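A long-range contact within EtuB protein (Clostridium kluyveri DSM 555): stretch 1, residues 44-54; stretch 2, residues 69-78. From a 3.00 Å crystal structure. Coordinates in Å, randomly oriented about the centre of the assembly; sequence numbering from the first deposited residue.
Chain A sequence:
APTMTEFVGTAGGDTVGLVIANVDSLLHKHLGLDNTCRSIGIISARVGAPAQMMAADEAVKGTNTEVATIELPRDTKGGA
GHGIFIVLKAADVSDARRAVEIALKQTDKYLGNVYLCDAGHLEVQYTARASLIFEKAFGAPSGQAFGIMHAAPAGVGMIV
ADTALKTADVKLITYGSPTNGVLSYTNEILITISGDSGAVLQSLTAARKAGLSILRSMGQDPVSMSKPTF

Stretch 1 (44-54) SARVGAPAQMM
Stretch 2, residues 69-78: TIELPRDTKG

The two stretches meet in a small contact, burying 440 Å² in total, in which a buried arginine–aspartate salt bridge anchors one end and sparse apolar packing continues toward the other. Stretch 1 leaves a strand at Ala 45, passes through a loop and enters a helix at Pro 50, with Ala 49 at the N-cap position; stretch 2 leaves its strand after Glu 71 and continues as an irregular loop. The chains run in opposite senses: CA of Val 47 lies 4.2 Å from CA of Thr 76, CA of Ala 49 is 7.3 Å from CA of Leu 72, and CA of Met 53 is 8.8 Å from CA of Ile 70, so the backbones diverge as the helix begins.

Arg 46 (phi/psi -83/-38) folds its side chain through three successive m rotamers, with chi4 at -72°, and so presents the edge of its guanidinium to Asp 75. The carboxylate answers from a t rotamer (chi1 -155°, chi2 -28°) on a CA-to-CB bond directed toward stretch 1. The salt bridge is bidentate: NE of Arg 46 donates to OD2 of Asp 75 at 2.7 Å, nearly straight at 158°, while NH2 of Arg 46 reaches OD1 of Asp 75 at 2.8 Å with a more bent angle of 134°. Over one face of the same guanidinium lies the aliphatic part of Lys 77, its CG 3.3 Å from NH2 of Arg 46. The like charges also come near, NH1 of Arg 46 being 4.5 Å from NZ of Lys 77, but both atoms have hydrogen-bonding partners elsewhere in the structure.

The backbones approach closely here, with O of Arg 46 3.0 Å from N of Thr 76. Cis peptide bonds precede Arg 74, Lys 77 and Gly 78, and Thr 76 adopts phi/psi 83/26. Val 47, extended at -118/117 with chi1 t, touches two residues: its CG1 is 3.7 Å from OG1 of Thr 76, and its CG2 is 3.7 Å from CB of Lys 77. Gly 48 follows at 97/173, where a CB would jam against the preceding carbonyl oxygen. NE2 of Gln 52 donates to O of Val 47 at 3.1 Å, tying the loop to the helix.

Farther along, contacts are looser and apolar. CB of Ala 49 meets CD1 of Leu 72 at 4.2 Å; the leucine CA-to-CB bond points sideways, but its end comes nearer. One helical turn on, Met 53 (m, t, m) brings SD within 4.2 Å of CG2 of Ile 70 (m, t).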

# COMPACT_ATOMS: atom_id res chain seq x y z
N SER A 44 6.72 -15.14 8.24
CA SER A 44 6.73 -13.89 7.50
C SER A 44 6.83 -14.20 6.02
O SER A 44 7.65 -15.02 5.63
CB SER A 44 7.91 -13.03 7.95
OG SER A 44 7.80 -11.69 7.48
N ALA A 45 6.01 -13.55 5.19
CA ALA A 45 6.04 -13.82 3.74
C ALA A 45 5.70 -12.62 2.88
O ALA A 45 4.99 -11.70 3.31
CB ALA A 45 5.12 -14.95 3.39
N ARG A 46 6.21 -12.64 1.65
CA ARG A 46 5.95 -11.57 0.71
C ARG A 46 4.62 -11.78 0.03
O ARG A 46 3.89 -10.82 -0.21
CB ARG A 46 7.06 -11.49 -0.35
CG ARG A 46 8.47 -11.28 0.22
CD ARG A 46 8.66 -9.91 0.87
NE ARG A 46 8.19 -8.81 0.03
CZ ARG A 46 8.79 -8.38 -1.07
NH1 ARG A 46 9.91 -8.95 -1.50
NH2 ARG A 46 8.26 -7.38 -1.76
N VAL A 47 4.28 -13.04 -0.27
CA VAL A 47 3.07 -13.32 -1.04
C VAL A 47 2.03 -14.16 -0.29
O VAL A 47 2.27 -15.31 0.07
CB VAL A 47 3.40 -13.95 -2.44
CG1 VAL A 47 2.12 -14.32 -3.19
CG2 VAL A 47 4.25 -12.99 -3.27
N GLY A 48 0.86 -13.56 -0.09
CA GLY A 48 -0.30 -14.25 0.48
C GLY A 48 -0.43 -14.01 1.97
O GLY A 48 0.44 -13.40 2.58
N ALA A 49 -1.54 -14.48 2.54
CA ALA A 49 -1.80 -14.36 3.97
C ALA A 49 -2.73 -15.45 4.50
O ALA A 49 -2.39 -16.08 5.51
CB ALA A 49 -2.33 -12.97 4.32
N PRO A 50 -3.89 -15.67 3.84
CA PRO A 50 -4.75 -16.77 4.32
C PRO A 50 -4.06 -18.14 4.30
O PRO A 50 -4.22 -18.91 5.25
CB PRO A 50 -5.96 -16.73 3.36
CG PRO A 50 -5.97 -15.33 2.84
CD PRO A 50 -4.52 -14.96 2.71
N ALA A 51 -3.27 -18.41 3.27
CA ALA A 51 -2.54 -19.68 3.18
C ALA A 51 -1.64 -19.90 4.40
O ALA A 51 -1.69 -20.95 5.04
CB ALA A 51 -1.72 -19.74 1.90
N GLN A 52 -0.83 -18.89 4.72
CA GLN A 52 0.09 -18.98 5.85
C GLN A 52 -0.69 -19.04 7.14
O GLN A 52 -0.34 -19.78 8.05
CB GLN A 52 1.07 -17.81 5.87
CG GLN A 52 2.19 -17.88 4.83
CD GLN A 52 1.81 -17.27 3.49
OE1 GLN A 52 0.64 -17.03 3.20
NE2 GLN A 52 2.81 -17.01 2.66
N MET A 53 -1.78 -18.27 7.22
CA MET A 53 -2.66 -18.29 8.38
C MET A 53 -3.20 -19.70 8.59
O MET A 53 -3.19 -20.20 9.71
CB MET A 53 -3.80 -17.27 8.24
CG MET A 53 -3.34 -15.81 8.21
SD MET A 53 -4.63 -14.58 8.56
CE MET A 53 -5.36 -14.40 6.95
N MET A 54 -3.65 -20.35 7.51
CA MET A 54 -4.12 -21.74 7.59
C MET A 54 -3.05 -22.62 8.22
O MET A 54 -3.32 -23.32 9.20
CB MET A 54 -4.50 -22.30 6.21
CG MET A 54 -5.85 -21.85 5.64
SD MET A 54 -7.32 -22.09 6.66
CE MET A 54 -6.97 -23.75 7.29
N THR A 69 0.94 -11.56 17.51
CA THR A 69 0.45 -10.58 16.55
C THR A 69 0.24 -11.17 15.17
O THR A 69 1.02 -12.01 14.72
CB THR A 69 1.38 -9.33 16.51
OG1 THR A 69 0.77 -8.31 15.73
CG2 THR A 69 2.72 -9.65 15.91
N ILE A 70 -0.83 -10.75 14.50
CA ILE A 70 -1.05 -11.08 13.09
C ILE A 70 -1.27 -9.78 12.32
O ILE A 70 -2.27 -9.12 12.53
CB ILE A 70 -2.28 -11.97 12.89
CG1 ILE A 70 -2.22 -13.20 13.79
CG2 ILE A 70 -2.45 -12.35 11.42
CD1 ILE A 70 -3.57 -13.82 14.06
N GLU A 71 -0.33 -9.43 11.44
CA GLU A 71 -0.43 -8.20 10.65
C GLU A 71 -0.29 -8.45 9.15
O GLU A 71 0.40 -9.39 8.73
CB GLU A 71 0.62 -7.19 11.11
CG GLU A 71 0.68 -7.04 12.62
CD GLU A 71 1.63 -5.95 13.09
OE1 GLU A 71 1.81 -4.95 12.37
OE2 GLU A 71 2.20 -6.11 14.19
N LEU A 72 -0.95 -7.61 8.35
CA LEU A 72 -0.99 -7.76 6.89
C LEU A 72 -0.52 -6.52 6.14
O LEU A 72 -1.32 -5.60 5.96
CB LEU A 72 -2.44 -8.01 6.47
CG LEU A 72 -3.21 -9.33 6.56
CD1 LEU A 72 -2.63 -10.34 7.53
CD2 LEU A 72 -4.67 -9.05 6.92
N PRO A 73 0.75 -6.48 5.66
CA PRO A 73 1.06 -5.57 4.49
C PRO A 73 0.24 -6.30 3.45
O PRO A 73 -0.35 -7.28 3.86
CB PRO A 73 2.55 -5.79 4.27
CG PRO A 73 2.92 -7.08 5.03
CD PRO A 73 1.91 -7.27 6.11
N ARG A 74 0.10 -6.01 2.15
CA ARG A 74 0.40 -4.90 1.24
C ARG A 74 1.71 -5.08 0.58
O ARG A 74 2.59 -4.23 0.60
CB ARG A 74 0.02 -3.47 1.57
CG ARG A 74 -0.41 -2.77 0.20
CD ARG A 74 -1.46 -3.64 -0.60
NE ARG A 74 -1.63 -3.35 -2.03
CZ ARG A 74 -1.33 -4.19 -3.03
NH1 ARG A 74 -0.81 -5.39 -2.77
NH2 ARG A 74 -1.52 -3.85 -4.30
N ASP A 75 1.77 -6.26 -0.04
CA ASP A 75 2.95 -6.76 -0.65
C ASP A 75 2.48 -7.45 -1.92
O ASP A 75 1.67 -6.88 -2.67
CB ASP A 75 3.61 -7.73 0.30
CG ASP A 75 5.08 -7.84 0.06
OD1 ASP A 75 5.53 -7.62 -1.09
OD2 ASP A 75 5.81 -8.14 1.03
N THR A 76 3.02 -8.65 -2.16
CA THR A 76 2.37 -9.68 -2.95
C THR A 76 2.45 -9.65 -4.47
O THR A 76 1.57 -10.21 -5.08
CB THR A 76 0.85 -9.73 -2.63
OG1 THR A 76 0.35 -11.06 -2.80
CG2 THR A 76 0.08 -8.82 -3.56
N LYS A 77 3.44 -9.07 -5.12
CA LYS A 77 4.67 -8.58 -4.60
C LYS A 77 5.13 -7.67 -5.75
O LYS A 77 6.05 -8.04 -6.47
CB LYS A 77 5.60 -9.78 -4.45
CG LYS A 77 6.95 -9.51 -3.89
CD LYS A 77 8.02 -10.21 -4.72
CE LYS A 77 8.35 -11.62 -4.25
NZ LYS A 77 9.68 -12.06 -4.79
N GLY A 78 4.42 -6.58 -6.06
CA GLY A 78 2.98 -6.38 -5.79
C GLY A 78 2.28 -6.24 -7.14
O GLY A 78 2.92 -6.45 -8.14